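PDB 4GPS: decapping and exoribonuclease protein 1 from Kluyveromyces lactis, which uses a divalent metal ion to remove NAD caps and N7-methylguanosine caps from RNA 5' ends, and also degrades RNA as a 5'-3' exoribonuclease. Local coordinates for residues A[80-85]-A[318-323]; A[184-189]-A[311-316]; A[192-197]-A[307-312]; A[352-357]-A[367-372]. One frame throughout, in Å; residues are numbered along the deposited sequence.

Interaction 1. Residues A[80-85]-A[318-323]; sequences PKLLTD and TNLLPK
Swung opposite its backbone N (chi1 -161°), the amide of N319 projects from helix 305-319 onto the loop 80-85, while L82 turns its CG beside its own N (chi1 -65°) and so lays its branch against that amide. OD1 of N319 accepts from L82 N at 2.9 Å; the donor stands nearly in line with the C=O bond (161°), although the N-H itself is bent. ND2 of the same amide makes a weak bond to P80 O at 3.4 Å. Held at OD1 and, weakly, at ND2 by backbone groups two residues apart, the N319 amide is restrained from turning over, and L82 CG sits only 3.1 Å from OD1. A water extends the junction, accepting from L83 N at 2.9 Å and donating to N319 O at 2.7 Å. In this PD-(D/E)XK nuclease fold the contact ties the loop ahead of strand 86-95 to the chain just after Q317, a probable substrate-binding residue. Beside the polar bonds, L320 meets both leucines: its CG is 4.1 Å from L82 CD1, and its CD2 is 4.0 Å from L83 CD1. F377 of helix 370-393 packs on L82 and L83, and I185 and I186 of helix 182-190 pack on L320.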
loop_
_atom_site.group_PDB
_atom_site.type_symbol
_atom_site.label_atom_id
_atom_site.label_comp_id
_atom_site.label_asym_id
_atom_site.label_seq_id
_atom_site.Cartn_x
_atom_site.Cartn_y
_atom_site.Cartn_z
ATOM N N PRO A 80 9.784 12.397 1.520
ATOM C CA PRO A 80 10.697 11.748 0.585
ATOM C C PRO A 80 9.850 10.892 -0.360
ATOM O O PRO A 80 8.658 10.687 -0.120
ATOM C CB PRO A 80 11.586 10.905 1.511
ATOM C CG PRO A 80 10.653 10.545 2.603
ATOM C CD PRO A 80 9.980 11.873 2.879
ATOM N N LYS A 81 10.429 10.429 -1.456
ATOM C CA LYS A 81 9.668 9.560 -2.357
ATOM C C LYS A 81 10.248 8.147 -2.214
ATOM O O LYS A 81 11.458 7.991 -2.114
ATOM C CB LYS A 81 9.762 10.052 -3.807
ATOM C CG LYS A 81 8.656 11.035 -4.187
ATOM C CD LYS A 81 8.737 11.379 -5.685
ATOM C CE LYS A 81 7.990 12.687 -6.048
ATOM N NZ LYS A 81 6.491 12.571 -5.962
ATOM N N LEU A 82 9.395 7.128 -2.164
ATOM C CA LEU A 82 9.906 5.775 -2.025
ATOM C C LEU A 82 10.452 5.279 -3.357
ATOM O O LEU A 82 11.496 4.622 -3.410
ATOM C CB LEU A 82 8.817 4.843 -1.507
ATOM C CG LEU A 82 8.349 5.182 -0.087
ATOM C CD1 LEU A 82 7.198 4.256 0.312
ATOM C CD2 LEU A 82 9.525 5.064 0.906
ATOM N N LEU A 83 9.763 5.633 -4.434
ATOM C CA LEU A 83 10.165 5.223 -5.781
ATOM C C LEU A 83 10.452 6.439 -6.638
ATOM O O LEU A 83 9.914 7.508 -6.394
ATOM C CB LEU A 83 9.048 4.388 -6.425
ATOM C CG LEU A 83 8.786 3.048 -5.725
ATOM C CD1 LEU A 83 7.517 2.406 -6.277
ATOM C CD2 LEU A 83 10.034 2.131 -5.899
ATOM N N THR A 84 11.328 6.298 -7.621
ATOM C CA THR A 84 11.619 7.416 -8.516
ATOM C C THR A 84 11.097 7.056 -9.920
ATOM O O THR A 84 11.102 5.890 -10.312
ATOM C CB THR A 84 13.146 7.745 -8.528
ATOM O OG1 THR A 84 13.899 6.546 -8.687
ATOM C CG2 THR A 84 13.574 8.345 -7.206
ATOM N N ASP A 85 10.622 8.050 -10.663
ATOM C CA ASP A 85 10.081 7.841 -12.016
ATOM C C ASP A 85 8.903 6.901 -11.935
ATOM O O ASP A 85 8.689 6.070 -12.790
ATOM C CB ASP A 85 11.125 7.249 -12.984
ATOM C CG ASP A 85 12.301 8.205 -13.255
ATOM O OD1 ASP A 85 12.140 9.452 -13.086
ATOM O OD2 ASP A 85 13.386 7.698 -13.648
ATOM N N THR A 318 0.062 5.496 -0.138
ATOM C CA THR A 318 -0.098 6.440 -1.226
ATOM C C THR A 318 1.237 6.852 -1.804
ATOM O O THR A 318 1.350 7.097 -3.014
ATOM C CB THR A 318 -0.902 7.679 -0.815
ATOM O OG1 THR A 318 -0.376 8.225 0.384
ATOM C CG2 THR A 318 -2.376 7.299 -0.604
ATOM N N ASN A 319 2.269 6.872 -0.964
ATOM C CA ASN A 319 3.578 7.257 -1.465
ATOM C C ASN A 319 4.143 6.309 -2.517
ATOM O O ASN A 319 4.996 6.706 -3.294
ATOM C CB ASN A 319 4.583 7.402 -0.335
ATOM C CG ASN A 319 5.770 8.221 -0.748
ATOM O OD1 ASN A 319 6.841 7.704 -0.965
ATOM N ND2 ASN A 319 5.564 9.516 -0.894
ATOM N N LEU A 320 3.685 5.057 -2.543
ATOM C CA LEU A 320 4.155 4.102 -3.560
ATOM C C LEU A 320 3.513 4.347 -4.949
ATOM O O LEU A 320 3.867 3.696 -5.939
ATOM C CB LEU A 320 3.860 2.655 -3.118
ATOM C CG LEU A 320 4.757 2.045 -2.050
ATOM C CD1 LEU A 320 4.001 0.914 -1.495
ATOM C CD2 LEU A 320 6.134 1.602 -2.610
ATOM N N LEU A 321 2.570 5.269 -5.026
ATOM C CA LEU A 321 1.912 5.566 -6.300
ATOM C C LEU A 321 2.394 6.885 -6.884
ATOM O O LEU A 321 2.957 7.735 -6.184
ATOM C CB LEU A 321 0.397 5.664 -6.119
ATOM C CG LEU A 321 -0.244 4.464 -5.434
ATOM C CD1 LEU A 321 -1.700 4.766 -5.161
ATOM C CD2 LEU A 321 -0.098 3.245 -6.321
ATOM N N PRO A 322 2.188 7.065 -8.186
ATOM C CA PRO A 322 2.575 8.286 -8.900
ATOM C C PRO A 322 1.771 9.510 -8.389
ATOM O O PRO A 322 2.347 10.516 -7.975
ATOM C CB PRO A 322 2.222 7.959 -10.340
ATOM C CG PRO A 322 2.345 6.478 -10.406
ATOM C CD PRO A 322 1.817 5.987 -9.119
ATOM N N LYS A 323 0.443 9.412 -8.416
ATOM C CA LYS A 323 -0.451 10.514 -8.012
ATOM C C LYS A 323 -1.554 9.869 -7.193
ATOM O O LYS A 323 -2.124 8.878 -7.623
ATOM C CB LYS A 323 -1.119 11.165 -9.248
ATOM C CG LYS A 323 -2.262 10.235 -9.882
ATOM C CD LYS A 323 -2.923 10.689 -11.229
ATOM C CE LYS A 323 -3.928 9.604 -11.741
ATOM N NZ LYS A 323 -4.734 9.967 -12.975
HETATM O O HOH W 1 7.337 7.217 -4.558
#

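Interaction 2. Residues A[184-189]-A[311-316]; sequences HIIDII and LLRMWI
I186, I189 and I316 form the tightly packed, buried part of this contact between helices 182-190 and 305-319, whose axes pass 10.3 Å apart with N-to-C directions at 130°. I316 presents CG2 to both isoleucines, 3.6 Å from I189 CD1 and 4.0 Å from I186 CG1. I189 and I316 run past each other in opposite directions, which also brings I189 CG2 to 3.7 Å from I316 CD1. Toward the more exposed side stands R313, its chain extended from CG to NE and crossing I186 at about a right angle. I186 CG2 lies over the centre of the guanidinium, 3.2 Å from R313 CZ, so an apolar branch backs one face of the charged group. D187 comes to the edge instead: its OD1 forms a salt bridge with R313 NH2 at 2.7 Å, but the hydrogen bond within it is weak, strongly bent (117°), and the carboxylate and guanidinium planes are 58° apart. Short as these contacts are, this partly exposed polar side is the less well-aligned one, in contrast to the buried isoleucines. NH1 of R313 bonds a citrate, probably from the crystallisation liquor, and K295 and Q317, probable substrate-binding residues, lie close by; an arginine holding an anion here is consistent with the edge of the nuclease active-site pocket.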
loop_
_atom_site.group_PDB
_atom_site.type_symbol
_atom_site.label_atom_id
_atom_site.label_comp_id
_atom_site.label_asym_id
_atom_site.label_seq_id
_atom_site.Cartn_x
_atom_site.Cartn_y
_atom_site.Cartn_z
ATOM N N HIS A 184 1.876 -6.444 -0.224
ATOM C CA HIS A 184 3.106 -7.082 0.246
ATOM C C HIS A 184 4.296 -6.158 0.295
ATOM O O HIS A 184 5.208 -6.398 1.085
ATOM C CB HIS A 184 3.466 -8.305 -0.585
ATOM C CG HIS A 184 2.379 -9.322 -0.637
ATOM N ND1 HIS A 184 1.669 -9.702 0.483
ATOM C CD2 HIS A 184 1.830 -9.987 -1.679
ATOM C CE1 HIS A 184 0.720 -10.550 0.131
ATOM N NE2 HIS A 184 0.796 -10.739 -1.175
ATOM N N ILE A 185 4.312 -5.120 -0.546
ATOM C CA ILE A 185 5.424 -4.200 -0.495
ATOM C C ILE A 185 5.196 -3.424 0.809
ATOM O O ILE A 185 6.100 -3.257 1.616
ATOM C CB ILE A 185 5.478 -3.255 -1.737
ATOM C CG1 ILE A 185 5.613 -4.070 -3.044
ATOM C CG2 ILE A 185 6.680 -2.364 -1.621
ATOM C CD1 ILE A 185 6.802 -5.025 -3.015
ATOM N N ILE A 186 3.978 -2.982 1.046
ATOM C CA ILE A 186 3.727 -2.298 2.286
ATOM C C ILE A 186 4.146 -3.201 3.487
ATOM O O ILE A 186 4.844 -2.731 4.399
ATOM C CB ILE A 186 2.232 -1.886 2.405
ATOM C CG1 ILE A 186 1.919 -0.819 1.368
ATOM C CG2 ILE A 186 1.921 -1.320 3.805
ATOM C CD1 ILE A 186 0.449 -0.755 1.015
ATOM N N ASP A 187 3.760 -4.483 3.484
ATOM C CA ASP A 187 4.103 -5.363 4.609
ATOM C C ASP A 187 5.608 -5.405 4.862
ATOM O O ASP A 187 6.048 -5.371 6.006
ATOM C CB ASP A 187 3.649 -6.830 4.408
ATOM C CG ASP A 187 2.128 -7.018 4.447
ATOM O OD1 ASP A 187 1.428 -6.323 5.229
ATOM O OD2 ASP A 187 1.640 -7.893 3.681
ATOM N N ILE A 188 6.387 -5.515 3.793
ATOM C CA ILE A 188 7.816 -5.586 3.920
ATOM C C ILE A 188 8.396 -4.292 4.479
ATOM O O ILE A 188 9.290 -4.344 5.301
ATOM C CB ILE A 188 8.464 -5.880 2.565
ATOM C CG1 ILE A 188 8.160 -7.318 2.161
ATOM C CG2 ILE A 188 9.981 -5.572 2.632
ATOM C CD1 ILE A 188 8.225 -7.557 0.650
ATOM N N ILE A 189 7.886 -3.138 4.052
ATOM C CA ILE A 189 8.414 -1.882 4.552
ATOM C C ILE A 189 8.023 -1.706 6.026
ATOM O O ILE A 189 8.758 -1.081 6.800
ATOM C CB ILE A 189 7.879 -0.685 3.717
ATOM C CG1 ILE A 189 8.378 -0.803 2.285
ATOM C CG2 ILE A 189 8.354 0.650 4.293
ATOM C CD1 ILE A 189 7.507 0.001 1.283
ATOM N N LEU A 311 -1.318 5.469 10.315
ATOM C CA LEU A 311 -0.899 6.678 9.605
ATOM C C LEU A 311 0.355 6.386 8.769
ATOM O O LEU A 311 0.416 6.755 7.595
ATOM C CB LEU A 311 -0.631 7.818 10.592
ATOM C CG LEU A 311 -1.899 8.324 11.302
ATOM C CD1 LEU A 311 -1.496 9.096 12.525
ATOM C CD2 LEU A 311 -2.747 9.195 10.364
ATOM N N LEU A 312 1.335 5.688 9.344
ATOM C CA LEU A 312 2.545 5.375 8.587
ATOM C C LEU A 312 2.212 4.479 7.393
ATOM O O LEU A 312 2.694 4.694 6.283
ATOM C CB LEU A 312 3.588 4.689 9.486
ATOM C CG LEU A 312 4.883 4.199 8.822
ATOM C CD1 LEU A 312 5.646 5.425 8.272
ATOM C CD2 LEU A 312 5.739 3.374 9.815
ATOM N N ARG A 313 1.357 3.490 7.613
ATOM C CA ARG A 313 0.987 2.560 6.563
ATOM C C ARG A 313 0.295 3.311 5.431
ATOM O O ARG A 313 0.553 3.082 4.253
ATOM C CB ARG A 313 0.079 1.476 7.160
ATOM C CG ARG A 313 0.282 0.100 6.555
ATOM C CD ARG A 313 -0.473 -1.003 7.298
ATOM N NE ARG A 313 0.015 -2.309 6.849
ATOM C CZ ARG A 313 -0.286 -2.811 5.667
ATOM N NH1 ARG A 313 -1.073 -2.124 4.871
ATOM N NH2 ARG A 313 0.249 -3.937 5.247
ATOM N N MET A 314 -0.555 4.245 5.823
ATOM C CA MET A 314 -1.336 5.089 4.922
ATOM C C MET A 314 -0.344 5.879 4.036
ATOM O O MET A 314 -0.470 5.949 2.806
ATOM C CB MET A 314 -2.141 6.053 5.794
ATOM C CG MET A 314 -3.447 6.483 5.306
ATOM S SD MET A 314 -4.371 7.352 6.622
ATOM C CE MET A 314 -5.124 5.931 7.508
ATOM N N TRP A 315 0.625 6.504 4.691
ATOM C CA TRP A 315 1.634 7.250 3.993
ATOM C C TRP A 315 2.372 6.324 3.012
ATOM O O TRP A 315 2.534 6.685 1.850
ATOM C CB TRP A 315 2.629 7.838 4.999
ATOM C CG TRP A 315 3.812 8.509 4.347
ATOM C CD1 TRP A 315 3.846 9.765 3.779
ATOM C CD2 TRP A 315 5.099 7.936 4.124
ATOM N NE1 TRP A 315 5.066 9.994 3.214
ATOM C CE2 TRP A 315 5.861 8.892 3.407
ATOM C CE3 TRP A 315 5.687 6.700 4.449
ATOM C CZ2 TRP A 315 7.190 8.653 3.015
ATOM C CZ3 TRP A 315 7.012 6.461 4.053
ATOM C CH2 TRP A 315 7.743 7.436 3.344
ATOM N N ILE A 316 2.830 5.147 3.461
ATOM C CA ILE A 316 3.555 4.247 2.552
ATOM C C ILE A 316 2.652 3.859 1.402
ATOM O O ILE A 316 3.089 3.795 0.258
ATOM C CB ILE A 316 3.971 2.956 3.221
ATOM C CG1 ILE A 316 4.917 3.265 4.382
ATOM C CG2 ILE A 316 4.626 2.025 2.189
ATOM C CD1 ILE A 316 5.077 2.106 5.322
#

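Interaction 3. Residues A[192-197]-A[307-312]; sequences PFLDEP and HRRKLL
The F193 ring is held between two aliphatic groups: P192 CB lies over one face, shifted toward the rim, and L312 CD2 over the opposite face. The second of these is a CH-pi contact, with L312 CD2 3.5 Å from the ring centroid and closest to F193 CG at 3.4 Å. L312 reaches the ring because its CG stands opposite the backbone N (chi1 176°), and the two side chains cross at about a right angle. The other flat group, the R309 guanidinium, receives F193 O at its edge. R309 NE donates to that oxygen at 2.9 Å along a nearly straight N-H (167°), with the donor in the carbonyl plane and the acceptor in the guanidinium plane. L194 CD2 rests on the aliphatic part of the arginine, 3.8 Å from R309 CD. Replacing R309 with an alanine would probably leave F193 O without this donor and take away the aliphatic chain against which L194 CD2 rests. Beyond the segments, R309 also makes a cation-pi contact with F365. The turn between helix 182-190 and strand 198-204 is thereby fastened to helix 305-319, with M190 touching both R309 and L312, I353 of helix 346-353 touching L312, and A373 of helix 370-393 against F193.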
loop_
_atom_site.group_PDB
_atom_site.type_symbol
_atom_site.label_atom_id
_atom_site.label_comp_id
_atom_site.label_asym_id
_atom_site.label_seq_id
_atom_site.Cartn_x
_atom_site.Cartn_y
_atom_site.Cartn_z
ATOM N N PRO A 192 9.902 -3.110 10.550
ATOM C CA PRO A 192 10.411 -2.488 11.784
ATOM C C PRO A 192 9.415 -1.713 12.617
ATOM O O PRO A 192 9.734 -1.247 13.718
ATOM C CB PRO A 192 11.564 -1.603 11.299
ATOM C CG PRO A 192 11.297 -1.381 9.871
ATOM C CD PRO A 192 10.615 -2.620 9.358
ATOM N N PHE A 193 8.196 -1.576 12.125
ATOM C CA PHE A 193 7.238 -0.826 12.902
ATOM C C PHE A 193 6.152 -1.711 13.514
ATOM O O PHE A 193 5.226 -1.203 14.146
ATOM C CB PHE A 193 6.655 0.305 12.037
ATOM C CG PHE A 193 7.699 1.071 11.276
ATOM C CD1 PHE A 193 8.073 0.679 9.985
ATOM C CD2 PHE A 193 8.373 2.113 11.865
ATOM C CE1 PHE A 193 9.105 1.307 9.298
ATOM C CE2 PHE A 193 9.422 2.759 11.187
ATOM C CZ PHE A 193 9.785 2.353 9.903
ATOM N N LEU A 194 6.295 -3.029 13.357
ATOM C CA LEU A 194 5.316 -3.987 13.879
ATOM C C LEU A 194 5.852 -4.941 14.954
ATOM O O LEU A 194 7.056 -5.165 15.090
ATOM C CB LEU A 194 4.755 -4.840 12.747
ATOM C CG LEU A 194 3.998 -4.121 11.637
ATOM C CD1 LEU A 194 3.711 -5.117 10.514
ATOM C CD2 LEU A 194 2.727 -3.487 12.200
ATOM N N ASP A 195 4.917 -5.527 15.690
ATOM C CA ASP A 195 5.206 -6.467 16.750
ATOM C C ASP A 195 4.889 -7.894 16.304
ATOM O O ASP A 195 4.868 -8.807 17.119
ATOM C CB ASP A 195 4.355 -6.124 17.964
ATOM C CG ASP A 195 5.071 -6.405 19.252
ATOM O OD1 ASP A 195 4.390 -6.470 20.311
ATOM O OD2 ASP A 195 6.321 -6.554 19.196
ATOM N N GLU A 196 4.606 -8.077 15.017
ATOM C CA GLU A 196 4.315 -9.398 14.456
ATOM C C GLU A 196 5.355 -9.612 13.359
ATOM O O GLU A 196 5.909 -8.648 12.832
ATOM C CB GLU A 196 2.925 -9.466 13.803
ATOM C CG GLU A 196 1.765 -8.785 14.522
ATOM C CD GLU A 196 1.255 -9.547 15.738
ATOM O OE1 GLU A 196 0.159 -9.177 16.214
ATOM O OE2 GLU A 196 1.930 -10.496 16.220
ATOM N N PRO A 197 5.648 -10.875 13.006
ATOM C CA PRO A 197 6.640 -11.113 11.952
ATOM C C PRO A 197 5.983 -11.083 10.568
ATOM O O PRO A 197 4.770 -10.913 10.448
ATOM C CB PRO A 197 7.196 -12.500 12.304
ATOM C CG PRO A 197 5.973 -13.202 12.784
ATOM C CD PRO A 197 5.283 -12.135 13.677
ATOM N N HIS A 307 -2.635 3.802 15.986
ATOM C CA HIS A 307 -2.911 4.871 15.051
ATOM C C HIS A 307 -1.654 5.348 14.323
ATOM O O HIS A 307 -1.707 5.706 13.144
ATOM C CB HIS A 307 -3.592 6.022 15.795
ATOM C CG HIS A 307 -5.079 5.882 15.874
ATOM N ND1 HIS A 307 -5.866 6.683 16.672
ATOM C CD2 HIS A 307 -5.930 5.078 15.194
ATOM C CE1 HIS A 307 -7.141 6.386 16.470
ATOM N NE2 HIS A 307 -7.206 5.415 15.575
ATOM N N ARG A 308 -0.517 5.330 15.007
ATOM C CA ARG A 308 0.727 5.749 14.381
ATOM C C ARG A 308 1.068 4.744 13.292
ATOM O O ARG A 308 1.549 5.123 12.231
ATOM C CB ARG A 308 1.851 5.846 15.416
ATOM C CG ARG A 308 1.599 6.943 16.474
ATOM C CD ARG A 308 1.748 8.361 15.923
ATOM N NE ARG A 308 3.113 8.621 15.459
ATOM C CZ ARG A 308 4.178 8.795 16.244
ATOM N NH1 ARG A 308 4.071 8.755 17.564
ATOM N NH2 ARG A 308 5.370 8.981 15.695
ATOM N N ARG A 309 0.799 3.463 13.550
ATOM C CA ARG A 309 1.040 2.405 12.565
ATOM C C ARG A 309 0.148 2.613 11.351
ATOM O O ARG A 309 0.594 2.478 10.211
ATOM C CB ARG A 309 0.708 1.033 13.145
ATOM C CG ARG A 309 1.876 0.220 13.551
ATOM C CD ARG A 309 1.453 -0.801 14.570
ATOM N NE ARG A 309 2.609 -1.192 15.351
ATOM C CZ ARG A 309 2.560 -1.720 16.562
ATOM N NH1 ARG A 309 1.390 -1.933 17.166
ATOM N NH2 ARG A 309 3.694 -2.042 17.159
ATOM N N LYS A 310 -1.118 2.927 11.607
ATOM C CA LYS A 310 -2.070 3.144 10.527
ATOM C C LYS A 310 -1.676 4.362 9.668
ATOM O O LYS A 310 -1.691 4.286 8.438
ATOM C CB LYS A 310 -3.494 3.301 11.096
ATOM C CG LYS A 310 -4.504 3.670 10.060
ATOM C CD LYS A 310 -5.887 3.921 10.652
ATOM C CE LYS A 310 -6.562 2.650 11.131
ATOM N NZ LYS A 310 -7.916 2.990 11.671
ATOM N N LEU A 311 -1.318 5.469 10.315
ATOM C CA LEU A 311 -0.899 6.678 9.605
ATOM C C LEU A 311 0.355 6.386 8.769
ATOM O O LEU A 311 0.416 6.755 7.595
ATOM C CB LEU A 311 -0.631 7.818 10.592
ATOM C CG LEU A 311 -1.899 8.324 11.302
ATOM C CD1 LEU A 311 -1.496 9.096 12.525
ATOM C CD2 LEU A 311 -2.747 9.195 10.364
ATOM N N LEU A 312 1.335 5.688 9.344
ATOM C CA LEU A 312 2.545 5.375 8.587
ATOM C C LEU A 312 2.212 4.479 7.393
ATOM O O LEU A 312 2.694 4.694 6.283
ATOM C CB LEU A 312 3.588 4.689 9.486
ATOM C CG LEU A 312 4.883 4.199 8.822
ATOM C CD1 LEU A 312 5.646 5.425 8.272
ATOM C CD2 LEU A 312 5.739 3.374 9.815
#

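Interaction 4. Residues A[352-357]-A[367-372]; sequences KINNSS and KFNPNV
I353 and P370 run antiparallel alongside one another where the end of helix 346-353 meets the start of helix 370-393, for which N369 serves as N-cap. The isoleucine tucks CG1 into the crowded position flanked by both its backbone N and its carbonyl carbon (chi1 64°), and extends CD1 onto the proline ring. The fit is tight, with I353 CD1 3.2 Å and I353 CG1 3.4 Å from P370 CG. N354, the first residue beyond its helix, lies alongside: its CB is 4.2 Å from P370 CD, and its amide plane is turned 58° from that of N369 and 71° from that of N371, so neither amide stacks on that of N354. N369 throws its CG opposite the backbone N, and this bends OD1 back over the first turn to accept from N371 N at 2.8 Å, on a lone pair in the carbonyl plane. Its ND2 is engaged too, donating to the backbone oxygens of V72 and Y74, so the N-cap also anchors the chain near the N-terminus of the model. A leucine in place of N369 would probably leave N371 N without its side-chain acceptor at the helix start, and the V72 and Y74 carbonyls without their shared donor. W315 and L311 of helix 305-319 pack on P370 and I353 respectively. Between the backbones a water donates to two carbonyls, to I353 O at 3.0 Å and to F368 O at 2.6 Å.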
loop_
_atom_site.group_PDB
_atom_site.type_symbol
_atom_site.label_atom_id
_atom_site.label_comp_id
_atom_site.label_asym_id
_atom_site.label_seq_id
_atom_site.Cartn_x
_atom_site.Cartn_y
_atom_site.Cartn_z
ATOM N N LYS A 352 1.710 15.175 9.195
ATOM C CA LYS A 352 1.064 14.710 10.421
ATOM C C LYS A 352 1.984 13.709 11.166
ATOM O O LYS A 352 2.033 13.716 12.396
ATOM C CB LYS A 352 -0.306 14.071 10.087
ATOM C CG LYS A 352 -1.255 13.839 11.278
ATOM C CD LYS A 352 -2.669 13.532 10.772
ATOM C CE LYS A 352 -3.688 13.398 11.908
ATOM N NZ LYS A 352 -3.793 14.629 12.787
ATOM N N ILE A 353 2.735 12.879 10.437
ATOM C CA ILE A 353 3.615 11.906 11.101
ATOM C C ILE A 353 5.088 12.289 11.239
ATOM O O ILE A 353 5.853 11.541 11.850
ATOM C CB ILE A 353 3.538 10.476 10.445
ATOM C CG1 ILE A 353 4.039 10.510 9.007
ATOM C CG2 ILE A 353 2.087 9.966 10.442
ATOM C CD1 ILE A 353 3.959 9.152 8.352
ATOM N N ASN A 354 5.496 13.439 10.692
ATOM C CA ASN A 354 6.906 13.878 10.810
ATOM C C ASN A 354 7.024 15.390 11.046
ATOM O O ASN A 354 6.848 16.188 10.120
ATOM C CB ASN A 354 7.699 13.481 9.554
ATOM C CG ASN A 354 9.195 13.745 9.691
ATOM O OD1 ASN A 354 9.926 13.000 10.357
ATOM N ND2 ASN A 354 9.657 14.804 9.051
ATOM N N ASN A 355 7.268 15.770 12.298
ATOM C CA ASN A 355 7.433 17.168 12.700
ATOM C C ASN A 355 8.453 17.137 13.800
ATOM O O ASN A 355 8.716 16.081 14.382
ATOM C CB ASN A 355 6.187 17.844 13.344
ATOM C CG ASN A 355 4.951 16.976 13.345
ATOM O OD1 ASN A 355 4.379 16.672 12.293
ATOM N ND2 ASN A 355 4.509 16.594 14.538
ATOM N N SER A 356 8.971 18.320 14.115
ATOM C CA SER A 356 9.953 18.480 15.183
ATOM C C SER A 356 9.236 18.345 16.532
ATOM O O SER A 356 9.860 18.247 17.588
ATOM C CB SER A 356 10.677 19.845 15.046
ATOM O OG SER A 356 9.882 20.829 14.394
ATOM N N SER A 357 7.912 18.304 16.471
ATOM C CA SER A 357 7.075 18.166 17.655
ATOM C C SER A 357 6.604 16.727 17.954
ATOM O O SER A 357 6.589 16.302 19.107
ATOM C CB SER A 357 5.866 19.082 17.516
ATOM O OG SER A 357 4.756 18.553 18.212
ATOM N N LYS A 367 10.163 5.134 16.329
ATOM C CA LYS A 367 9.212 6.249 16.408
ATOM C C LYS A 367 8.386 6.434 15.115
ATOM O O LYS A 367 7.993 7.556 14.771
ATOM C CB LYS A 367 9.934 7.544 16.758
ATOM C CG LYS A 367 10.615 7.513 18.105
ATOM C CD LYS A 367 11.141 8.880 18.475
ATOM C CE LYS A 367 11.510 8.968 19.951
ATOM N NZ LYS A 367 11.639 10.398 20.369
ATOM N N PHE A 368 8.118 5.324 14.416
ATOM C CA PHE A 368 7.321 5.338 13.181
ATOM C C PHE A 368 7.717 6.499 12.248
ATOM O O PHE A 368 6.875 7.213 11.683
ATOM C CB PHE A 368 5.822 5.435 13.511
ATOM C CG PHE A 368 5.358 4.463 14.562
ATOM C CD1 PHE A 368 5.318 4.837 15.910
ATOM C CD2 PHE A 368 4.973 3.169 14.213
ATOM C CE1 PHE A 368 4.901 3.935 16.895
ATOM C CE2 PHE A 368 4.558 2.263 15.183
ATOM C CZ PHE A 368 4.523 2.651 16.534
ATOM N N ASN A 369 9.014 6.683 12.073
ATOM C CA ASN A 369 9.488 7.755 11.223
ATOM C C ASN A 369 9.457 7.315 9.745
ATOM O O ASN A 369 10.129 6.349 9.372
ATOM C CB ASN A 369 10.921 8.129 11.643
ATOM C CG ASN A 369 11.383 9.444 11.044
ATOM O OD1 ASN A 369 11.251 9.690 9.839
ATOM N ND2 ASN A 369 11.946 10.294 11.885
ATOM N N PRO A 370 8.702 8.033 8.888
ATOM C CA PRO A 370 8.640 7.669 7.468
ATOM C C PRO A 370 10.033 7.640 6.825
ATOM O O PRO A 370 10.244 6.939 5.832
ATOM C CB PRO A 370 7.784 8.761 6.842
ATOM C CG PRO A 370 7.128 9.432 7.998
ATOM C CD PRO A 370 8.052 9.324 9.139
ATOM N N ASN A 371 10.979 8.403 7.377
ATOM C CA ASN A 371 12.318 8.440 6.799
ATOM C C ASN A 371 13.088 7.177 7.109
ATOM O O ASN A 371 13.839 6.675 6.271
ATOM C CB ASN A 371 13.068 9.673 7.264
ATOM C CG ASN A 371 12.433 10.944 6.752
ATOM O OD1 ASN A 371 11.768 11.674 7.512
ATOM N ND2 ASN A 371 12.615 11.216 5.458
ATOM N N VAL A 372 12.885 6.642 8.305
ATOM C CA VAL A 372 13.522 5.386 8.664
ATOM C C VAL A 372 12.846 4.281 7.822
ATOM O O VAL A 372 13.517 3.395 7.323
ATOM C CB VAL A 372 13.360 5.133 10.175
ATOM C CG1 VAL A 372 13.802 3.727 10.541
ATOM C CG2 VAL A 372 14.185 6.178 10.923
HETATM O O HOH W 2 5.238 8.756 12.902
#

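Overall arrangement
Helix 305-319 runs through interactions 1, 2 and 3, meeting in turn the loop 192-197, helix 182-190 and the loop 80-85 from its N-terminal part to its C-terminal end. Interactions 2 and 3 share L311 and L312, with centres about 8 Å apart; interactions 1 and 3 do not touch, their centres about 20 Å apart. Interactions 2 and 3 both fall, along the chain, between the two segments of interaction 1. Interaction 4 follows in sequence, yet packs back on the same helix, I353 on L311 and P370 on W315, and meets interaction 1 where P80 touches N371. Distant parts of the nuclease chain are thus gathered round one helix that bears the probable substrate-binding Q317.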